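Local coordinates for protein-tyrosine-phosphatase (Chaetomium thermophilum var. thermophilum DSM 1495, PDB 5M43) that probably dephosphorylates tyrosine, serine and threonine residues of proteins, this chain being the dual-specificity phosphatase domain of Yvh1, a protein linked to ribosome assembly, at residues G8-F13 with S80-I85; H40-D43 with A48-H51; K73-I78 with I114-L119. All coordinates share one frame; numbering follows the deposited sequence.

Interaction 1. Residues G8-F13 with S80-I85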
loop_
_atom_site.group_PDB
_atom_site.type_symbol
_atom_site.label_atom_id
_atom_site.label_comp_id
_atom_site.label_asym_id
_atom_site.label_seq_id
_atom_site.Cartn_x
_atom_site.Cartn_y
_atom_site.Cartn_z
ATOM N N GLY A 8 0.758 10.447 8.567
ATOM C CA GLY A 8 -0.652 10.756 8.535
ATOM C C GLY A 8 -1.428 10.035 9.606
ATOM O O GLY A 8 -0.879 9.515 10.568
ATOM N N ASP A 9 -2.757 10.035 9.467
ATOM C CA ASP A 9 -3.579 9.532 10.555
ATOM C C ASP A 9 -3.879 8.041 10.460
ATOM O O ASP A 9 -4.550 7.517 11.339
ATOM C CB ASP A 9 -4.884 10.321 10.594
ATOM C CG ASP A 9 -4.645 11.767 10.907
ATOM O OD1 ASP A 9 -3.695 12.036 11.678
ATOM O OD2 ASP A 9 -5.426 12.634 10.439
ATOM N N ASP A 10 -3.436 7.344 9.437
ATOM C CA ASP A 10 -3.787 5.944 9.287
ATOM C C ASP A 10 -2.694 5.083 9.877
ATOM O O ASP A 10 -1.508 5.321 9.629
ATOM C CB ASP A 10 -3.921 5.570 7.782
ATOM C CG ASP A 10 -4.989 6.402 7.065
ATOM O OD1 ASP A 10 -6.119 6.518 7.596
ATOM O OD2 ASP A 10 -4.641 6.984 6.023
ATOM N N GLU A 11 -3.089 3.973 10.486
ATOM C CA GLU A 11 -2.076 3.037 10.997
ATOM C C GLU A 11 -1.737 2.065 9.872
ATOM O O GLU A 11 -2.132 0.888 9.842
ATOM C CB GLU A 11 -2.561 2.312 12.244
ATOM C CG GLU A 11 -2.831 3.261 13.479
ATOM C CD GLU A 11 -1.540 4.040 13.842
ATOM O OE1 GLU A 11 -1.631 5.227 14.178
ATOM O OE2 GLU A 11 -0.458 3.488 13.755
ATOM N N LEU A 12 -0.909 2.571 8.968
ATOM C CA LEU A 12 -0.578 1.962 7.693
ATOM C C LEU A 12 0.947 1.865 7.663
ATOM O O LEU A 12 1.628 2.890 7.844
ATOM C CB LEU A 12 -1.103 2.860 6.584
ATOM C CG LEU A 12 -0.752 2.423 5.141
ATOM C CD1 LEU A 12 -1.336 1.015 4.904
ATOM C CD2 LEU A 12 -1.365 3.417 4.162
ATOM N N PHE A 13 1.448 0.668 7.330
ATOM C CA PHE A 13 2.884 0.380 7.369
ATOM C C PHE A 13 3.332 -0.189 6.048
ATOM O O PHE A 13 2.550 -0.807 5.320
ATOM C CB PHE A 13 3.209 -0.645 8.492
ATOM C CG PHE A 13 3.063 -0.062 9.880
ATOM C CD1 PHE A 13 1.798 0.151 10.473
ATOM C CD2 PHE A 13 4.211 0.307 10.606
ATOM C CE1 PHE A 13 1.665 0.720 11.756
ATOM C CE2 PHE A 13 4.066 0.884 11.909
ATOM C CZ PHE A 13 2.834 1.089 12.451
ATOM N N SER A 80 -10.637 -1.217 3.951
ATOM C CA SER A 80 -11.499 -1.978 4.851
ATOM C C SER A 80 -10.731 -2.493 6.061
ATOM O O SER A 80 -11.287 -2.553 7.172
ATOM C CB SER A 80 -12.211 -3.118 4.124
ATOM O OG SER A 80 -11.290 -4.040 3.624
ATOM N N GLY A 81 -9.452 -2.846 5.899
ATOM C CA GLY A 81 -8.676 -3.229 7.075
ATOM C C GLY A 81 -8.499 -2.088 8.065
ATOM O O GLY A 81 -8.680 -2.285 9.273
ATOM N N LEU A 82 -8.234 -0.872 7.573
ATOM C CA LEU A 82 -8.123 0.280 8.490
ATOM C C LEU A 82 -9.450 0.614 9.172
ATOM O O LEU A 82 -9.475 0.946 10.372
ATOM C CB LEU A 82 -7.617 1.503 7.741
ATOM C CG LEU A 82 -6.168 1.349 7.227
ATOM C CD1 LEU A 82 -5.813 2.489 6.279
ATOM C CD2 LEU A 82 -5.136 1.255 8.475
ATOM N N ARG A 83 -10.572 0.576 8.433
ATOM C CA ARG A 83 -11.837 0.978 9.028
ATOM C C ARG A 83 -12.453 -0.135 9.856
ATOM O O ARG A 83 -13.305 0.130 10.714
ATOM C CB ARG A 83 -12.811 1.415 7.906
ATOM C CG ARG A 83 -12.339 2.605 7.124
ATOM C CD ARG A 83 -13.436 3.262 6.201
ATOM N NE ARG A 83 -12.883 4.436 5.525
ATOM C CZ ARG A 83 -12.935 5.674 6.018
ATOM N NH1 ARG A 83 -13.507 5.905 7.205
ATOM N NH2 ARG A 83 -12.381 6.666 5.342
ATOM N N GLY A 84 -12.056 -1.378 9.625
ATOM C CA GLY A 84 -12.593 -2.461 10.432
ATOM C C GLY A 84 -14.002 -2.874 10.089
ATOM O O GLY A 84 -14.784 -3.184 10.993
ATOM N N ILE A 85 -14.346 -2.892 8.808
ATOM C CA ILE A 85 -15.643 -3.372 8.358
ATOM C C ILE A 85 -15.472 -4.245 7.124
ATOM O O ILE A 85 -14.515 -5.011 7.026
ATOM C CB ILE A 85 -16.597 -2.204 8.080
ATOM C CG1 ILE A 85 -17.179 -1.674 9.387
ATOM C CG2 ILE A 85 -17.701 -2.644 7.141
ATOM C CD1 ILE A 85 -17.275 -0.173 9.433
#
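Leu82, on the last turn of helix 71-83, reaches the chain at Asp10 and Glu11 with both of its branches. CD2 lies 3.3 Å from Glu11 O, a close approach of a methyl to a backbone carbonyl, while CD1 comes nearest to Asp10 CB (3.9 Å) and also approaches Asp10 CG, the carboxylate carbon. With CG opposite its carbonyl carbon and beside its backbone N (chi1 -66°), the leucine extends both methyls toward the turn, and its side chain crosses that of Asp10 at about a right angle. The carboxylate oxygens of Asp10 are engaged by others: OD1 is salt-bridged to Lys121, OD2 hydrogen-bonded to the Tyr122 hydroxyl. Glu11, whose OE1 is salt-bridged to Arg5, is the centre of an inverse gamma turn, marked by a weak bond from Leu12 N to Asp10 O (2.9 Å), at the entry to strand 12-15. Outside the two segments, Leu82 also touches Val99 of strand 99-102 and Tyr117 of helix 109-121. Replacing Leu82 by an alanine would probably open a gap between the helix end and the turn, since both methyls that reach Glu11 O and Asp10 CB would be gone. The join between the segments is thus van der Waals contact, without a hydrogen bond.

Interaction 2. Residues H40-D43 with A48-H51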
loop_
_atom_site.group_PDB
_atom_site.type_symbol
_atom_site.label_atom_id
_atom_site.label_comp_id
_atom_site.label_asym_id
_atom_site.label_seq_id
_atom_site.Cartn_x
_atom_site.Cartn_y
_atom_site.Cartn_z
ATOM N N HIS A 40 3.244 -14.566 -1.601
ATOM C CA HIS A 40 3.664 -14.702 -0.211
ATOM C C HIS A 40 2.659 -15.581 0.505
ATOM O O HIS A 40 1.456 -15.492 0.234
ATOM C CB HIS A 40 3.705 -13.311 0.441
ATOM C CG HIS A 40 4.328 -13.282 1.809
ATOM N ND1 HIS A 40 5.686 -13.250 1.990
ATOM C CD2 HIS A 40 3.781 -13.218 3.050
ATOM C CE1 HIS A 40 5.962 -13.169 3.283
ATOM N NE2 HIS A 40 4.826 -13.167 3.951
ATOM N N THR A 41 3.153 -16.363 1.463
ATOM C CA THR A 41 2.329 -17.122 2.399
ATOM C C THR A 41 2.754 -16.804 3.837
ATOM O O THR A 41 3.936 -16.937 4.177
ATOM C CB THR A 41 2.471 -18.635 2.143
ATOM O OG1 THR A 41 2.114 -18.941 0.791
ATOM C CG2 THR A 41 1.556 -19.425 3.070
ATOM N N VAL A 42 1.789 -16.405 4.701
ATOM C CA VAL A 42 2.121 -16.146 6.110
ATOM C C VAL A 42 2.203 -17.469 6.873
ATOM O O VAL A 42 1.540 -18.452 6.527
ATOM C CB VAL A 42 1.117 -15.183 6.773
ATOM C CG1 VAL A 42 1.125 -13.868 6.053
ATOM C CG2 VAL A 42 -0.289 -15.761 6.789
ATOM N N ASP A 43 3.039 -17.488 7.916
ATOM C CA ASP A 43 3.277 -18.671 8.757
ATOM C C ASP A 43 2.184 -18.747 9.810
ATOM O O ASP A 43 2.278 -18.141 10.878
ATOM C CB ASP A 43 4.652 -18.615 9.396
ATOM C CG ASP A 43 4.965 -19.855 10.235
ATOM O OD1 ASP A 43 4.156 -20.805 10.255
ATOM O OD2 ASP A 43 6.005 -19.855 10.905
ATOM N N ALA A 48 1.841 -15.074 16.039
ATOM C CA ALA A 48 1.763 -13.697 15.566
ATOM C C ALA A 48 0.987 -13.602 14.264
ATOM O O ALA A 48 0.400 -12.554 13.953
ATOM C CB ALA A 48 3.174 -13.140 15.352
ATOM N N PHE A 49 1.009 -14.659 13.461
ATOM C CA PHE A 49 0.339 -14.622 12.161
ATOM C C PHE A 49 -0.959 -15.402 12.115
ATOM O O PHE A 49 -1.693 -15.269 11.134
ATOM C CB PHE A 49 1.277 -15.151 11.059
ATOM C CG PHE A 49 2.534 -14.312 10.878
ATOM C CD1 PHE A 49 2.513 -13.201 10.045
ATOM C CD2 PHE A 49 3.725 -14.629 11.553
ATOM C CE1 PHE A 49 3.646 -12.388 9.891
ATOM C CE2 PHE A 49 4.865 -13.831 11.401
ATOM C CZ PHE A 49 4.846 -12.719 10.548
ATOM N N ARG A 50 -1.273 -16.175 13.160
ATOM C CA ARG A 50 -2.355 -17.153 13.077
ATOM C C ARG A 50 -3.683 -16.509 12.696
ATOM O O ARG A 50 -4.471 -17.097 11.931
ATOM C CB ARG A 50 -2.481 -17.889 14.405
ATOM C CG ARG A 50 -3.818 -18.607 14.593
ATOM C CD ARG A 50 -3.724 -19.624 15.720
ATOM N NE ARG A 50 -2.823 -20.719 15.359
ATOM C CZ ARG A 50 -3.168 -21.751 14.588
ATOM N NH1 ARG A 50 -4.398 -21.839 14.092
ATOM N NH2 ARG A 50 -2.284 -22.701 14.303
ATOM N N HIS A 51 -3.958 -15.305 13.195
ATOM C CA HIS A 51 -5.245 -14.682 12.898
ATOM C C HIS A 51 -5.140 -13.439 12.017
ATOM O O HIS A 51 -6.113 -12.690 11.912
ATOM C CB HIS A 51 -5.975 -14.352 14.207
ATOM C CG HIS A 51 -6.262 -15.559 15.060
ATOM N ND1 HIS A 51 -7.271 -16.458 14.776
ATOM C CD2 HIS A 51 -5.649 -16.028 16.177
ATOM C CE1 HIS A 51 -7.273 -17.417 15.684
ATOM N NE2 HIS A 51 -6.297 -17.183 16.543
#
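With CG set beside its own backbone N and opposite its carbonyl carbon (chi1 -62°), Phe49 carries its ring from the short, weakly bonded helix 47-50 back over the loop at Val42 and Asp43. Val42 has its two methyls arranged (chi1 -60°) with CG1 opposite the carbonyl carbon and CG2 between N and that carbon, which leaves the hydrogen-bearing side of CB facing the ring. Its nearest approach is accordingly through CB, 4.1 Å from Phe49 CD1, and not through a methyl tip. The second contact is with the backbone: Asp43 O comes to 3.2 Å from Phe49 CB and 3.8 Å from Phe49 CG, approaching the ring obliquely. The contact is therefore an apolar side chain laid against one valine and one carbonyl, with no conventional polar bond between the two segments. The carboxylate of Asp43 takes no part in it; OD1 instead makes a weak hydrogen bond to the backbone N of Glu45, within the bend that separates the segments.

Helix 23-29 meets the same phenylalanine through Ala23 and Ile26, so this side chain packs against both the loop and that helix. Ala48 touches Ala23 as well. At the far end of the loop, the ring of His40 meets that of His102 edge-to-face, bringing the chain to the end of strand 99-102, directly before the family's phosphate-binding P-loop. The contact belongs to the connection between the parallel, adjacent strands 33-36 and 53-56: a beta-alpha-beta unit of the phosphatase fold, in which the helical part is very short and an aromatic residue on it packs back against the preceding loop.

Interaction 3. Residues K73-I78 with I114-L119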
loop_
_atom_site.group_PDB
_atom_site.type_symbol
_atom_site.label_atom_id
_atom_site.label_comp_id
_atom_site.label_asym_id
_atom_site.label_seq_id
_atom_site.Cartn_x
_atom_site.Cartn_y
_atom_site.Cartn_z
ATOM N N LYS A 73 -8.912 -3.663 -5.897
ATOM C CA LYS A 73 -8.893 -4.650 -4.820
ATOM C C LYS A 73 -7.895 -4.290 -3.731
ATOM O O LYS A 73 -8.155 -4.492 -2.527
ATOM C CB LYS A 73 -8.541 -6.019 -5.409
ATOM C CG LYS A 73 -8.643 -7.143 -4.416
ATOM C CD LYS A 73 -8.364 -8.537 -5.028
ATOM C CE LYS A 73 -8.807 -9.664 -4.054
ATOM N NZ LYS A 73 -8.752 -11.049 -4.626
ATOM N N ILE A 74 -6.726 -3.797 -4.143
ATOM C CA ILE A 74 -5.690 -3.342 -3.204
ATOM C C ILE A 74 -6.209 -2.239 -2.303
ATOM O O ILE A 74 -6.070 -2.306 -1.075
ATOM C CB ILE A 74 -4.465 -2.880 -4.001
ATOM C CG1 ILE A 74 -3.730 -4.131 -4.408
ATOM C CG2 ILE A 74 -3.578 -1.921 -3.139
ATOM C CD1 ILE A 74 -2.537 -3.868 -5.366
ATOM N N VAL A 75 -6.766 -1.192 -2.903
ATOM C CA VAL A 75 -7.277 -0.058 -2.126
ATOM C C VAL A 75 -8.417 -0.484 -1.200
ATOM O O VAL A 75 -8.465 -0.060 -0.028
ATOM C CB VAL A 75 -7.678 1.079 -3.088
ATOM C CG1 VAL A 75 -8.412 2.197 -2.386
ATOM C CG2 VAL A 75 -6.431 1.644 -3.783
ATOM N N ARG A 76 -9.351 -1.308 -1.691
ATOM C CA ARG A 76 -10.433 -1.819 -0.834
ATOM C C ARG A 76 -9.884 -2.635 0.341
ATOM O O ARG A 76 -10.384 -2.516 1.474
ATOM C CB ARG A 76 -11.435 -2.635 -1.658
ATOM C CG ARG A 76 -12.266 -1.748 -2.597
ATOM C CD ARG A 76 -13.458 -2.515 -3.169
ATOM N NE ARG A 76 -12.992 -3.684 -3.899
ATOM C CZ ARG A 76 -12.867 -3.739 -5.228
ATOM N NH1 ARG A 76 -13.206 -2.693 -5.993
ATOM N NH2 ARG A 76 -12.410 -4.857 -5.790
ATOM N N PHE A 77 -8.825 -3.436 0.122
ATOM C CA PHE A 77 -8.246 -4.209 1.219
ATOM C C PHE A 77 -7.659 -3.296 2.296
ATOM O O PHE A 77 -7.931 -3.460 3.495
ATOM C CB PHE A 77 -7.125 -5.135 0.718
ATOM C CG PHE A 77 -6.575 -5.995 1.782
ATOM C CD1 PHE A 77 -7.165 -7.245 2.036
ATOM C CD2 PHE A 77 -5.434 -5.580 2.513
ATOM C CE1 PHE A 77 -6.645 -8.091 3.038
ATOM C CE2 PHE A 77 -4.897 -6.409 3.540
ATOM C CZ PHE A 77 -5.523 -7.679 3.786
ATOM N N ILE A 78 -6.889 -2.299 1.883
ATOM C CA ILE A 78 -6.270 -1.372 2.836
ATOM C C ILE A 78 -7.349 -0.572 3.567
ATOM O O ILE A 78 -7.366 -0.487 4.817
ATOM C CB ILE A 78 -5.285 -0.445 2.114
ATOM C CG1 ILE A 78 -4.120 -1.267 1.491
ATOM C CG2 ILE A 78 -4.752 0.634 3.086
ATOM C CD1 ILE A 78 -3.274 -0.459 0.568
ATOM N N ILE A 114 0.506 1.527 -1.809
ATOM C CA ILE A 114 0.219 2.567 -0.809
ATOM C C ILE A 114 -0.111 3.868 -1.499
ATOM O O ILE A 114 -1.039 4.565 -1.103
ATOM C CB ILE A 114 1.411 2.716 0.137
ATOM C CG1 ILE A 114 1.365 1.483 1.048
ATOM C CG2 ILE A 114 1.344 4.107 0.876
ATOM C CD1 ILE A 114 2.382 1.464 2.089
ATOM N N ILE A 115 0.658 4.229 -2.539
ATOM C CA ILE A 115 0.369 5.458 -3.255
ATOM C C ILE A 115 -1.043 5.401 -3.846
ATOM O O ILE A 115 -1.773 6.396 -3.827
ATOM C CB ILE A 115 1.442 5.722 -4.320
ATOM C CG1 ILE A 115 2.773 6.093 -3.624
ATOM C CG2 ILE A 115 0.952 6.794 -5.321
ATOM C CD1 ILE A 115 3.850 6.195 -4.716
ATOM N N ALA A 116 -1.431 4.249 -4.430
ATOM C CA ALA A 116 -2.782 4.158 -4.985
ATOM C C ALA A 116 -3.840 4.448 -3.930
ATOM O O ALA A 116 -4.847 5.105 -4.220
ATOM C CB ALA A 116 -3.015 2.764 -5.572
ATOM N N TYR A 117 -3.629 3.930 -2.717
ATOM C CA TYR A 117 -4.561 4.197 -1.629
ATOM C C TYR A 117 -4.529 5.671 -1.245
ATOM O O TYR A 117 -5.594 6.293 -1.063
ATOM C CB TYR A 117 -4.196 3.279 -0.464
ATOM C CG TYR A 117 -4.852 3.732 0.839
ATOM C CD1 TYR A 117 -6.136 3.403 1.146
ATOM C CD2 TYR A 117 -4.123 4.490 1.748
ATOM C CE1 TYR A 117 -6.721 3.855 2.345
ATOM C CE2 TYR A 117 -4.653 4.922 2.961
ATOM C CZ TYR A 117 -5.954 4.553 3.280
ATOM O OH TYR A 117 -6.550 5.013 4.442
ATOM N N LEU A 118 -3.314 6.258 -1.131
ATOM C CA LEU A 118 -3.226 7.662 -0.709
ATOM C C LEU A 118 -3.878 8.598 -1.728
ATOM O O LEU A 118 -4.540 9.581 -1.359
ATOM C CB LEU A 118 -1.768 8.088 -0.497
ATOM C CG LEU A 118 -0.982 7.404 0.625
ATOM C CD1 LEU A 118 0.484 7.887 0.556
ATOM C CD2 LEU A 118 -1.635 7.882 1.964
ATOM N N LEU A 119 -3.672 8.342 -3.032
ATOM C CA LEU A 119 -4.305 9.163 -4.066
ATOM C C LEU A 119 -5.824 9.040 -4.028
ATOM O O LEU A 119 -6.559 10.008 -4.272
ATOM C CB LEU A 119 -3.813 8.715 -5.465
ATOM C CG LEU A 119 -2.318 9.002 -5.660
ATOM C CD1 LEU A 119 -1.920 8.340 -7.026
ATOM C CD2 LEU A 119 -2.056 10.492 -5.705
#
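Ile78 sets its CG2 methyl over the middle of the Tyr117 ring, 3.7 Å from the ring centroid and 13° off the normal, a CH-pi contact with the face. Its other branch fits lower down, CD1 lying 4.0 Å from Tyr117 CB, so that the isoleucine follows the tyrosine from root to ring. One turn earlier on the same helix, Val75 supplies the second bump. Its CG2 drops into the shallow notch where the backbone passes from Ala116 to Tyr117, 3.8 Å from Tyr117 N and 4.0 Å from Ala116 CB. The small side chain of Ala116 probably allows the valine to come this near to the helix backbone, and the axes of the two short segments pass 9.0 Å apart at a crossing angle of -75°. Tyr117, with CG opposite its backbone N (chi1 165°), projects toward helix 71-83 and presents the ring face to Ile78. Trp166 of helix 157-168 packs against Val75, and Leu12 of strand 12-15 touches Tyr117. The contacts between the segments are apolar and CH-pi, with no hydrogen bond, while the buried tyrosine's one polar side-chain atom, OH, is hydrogen-bonded to Lys121 beyond the apolar surface.

Interactions 1 and 3 share helix 71-83 and form one continuous packed region, their centres 11 Å apart. Tyr117 belongs to interaction 3 and touches interaction 1: its OH lies 3.2 Å from Asp10 OD2, a probable but weak hydrogen bond, and Leu82 CD1 packs 3.2 Å from the same OH. Leu12 CD1 also reaches Ile78 CG2, at 3.9 Å. Interaction 2 stands apart, its centre about 19 Å from that of interaction 1 and about 21 Å from that of interaction 3, with nearest atoms about 11 Å and about 9 Å away. The signature P-loop of this family joins strand 99-102 to helix 109-121, the helix that interaction 3 packs.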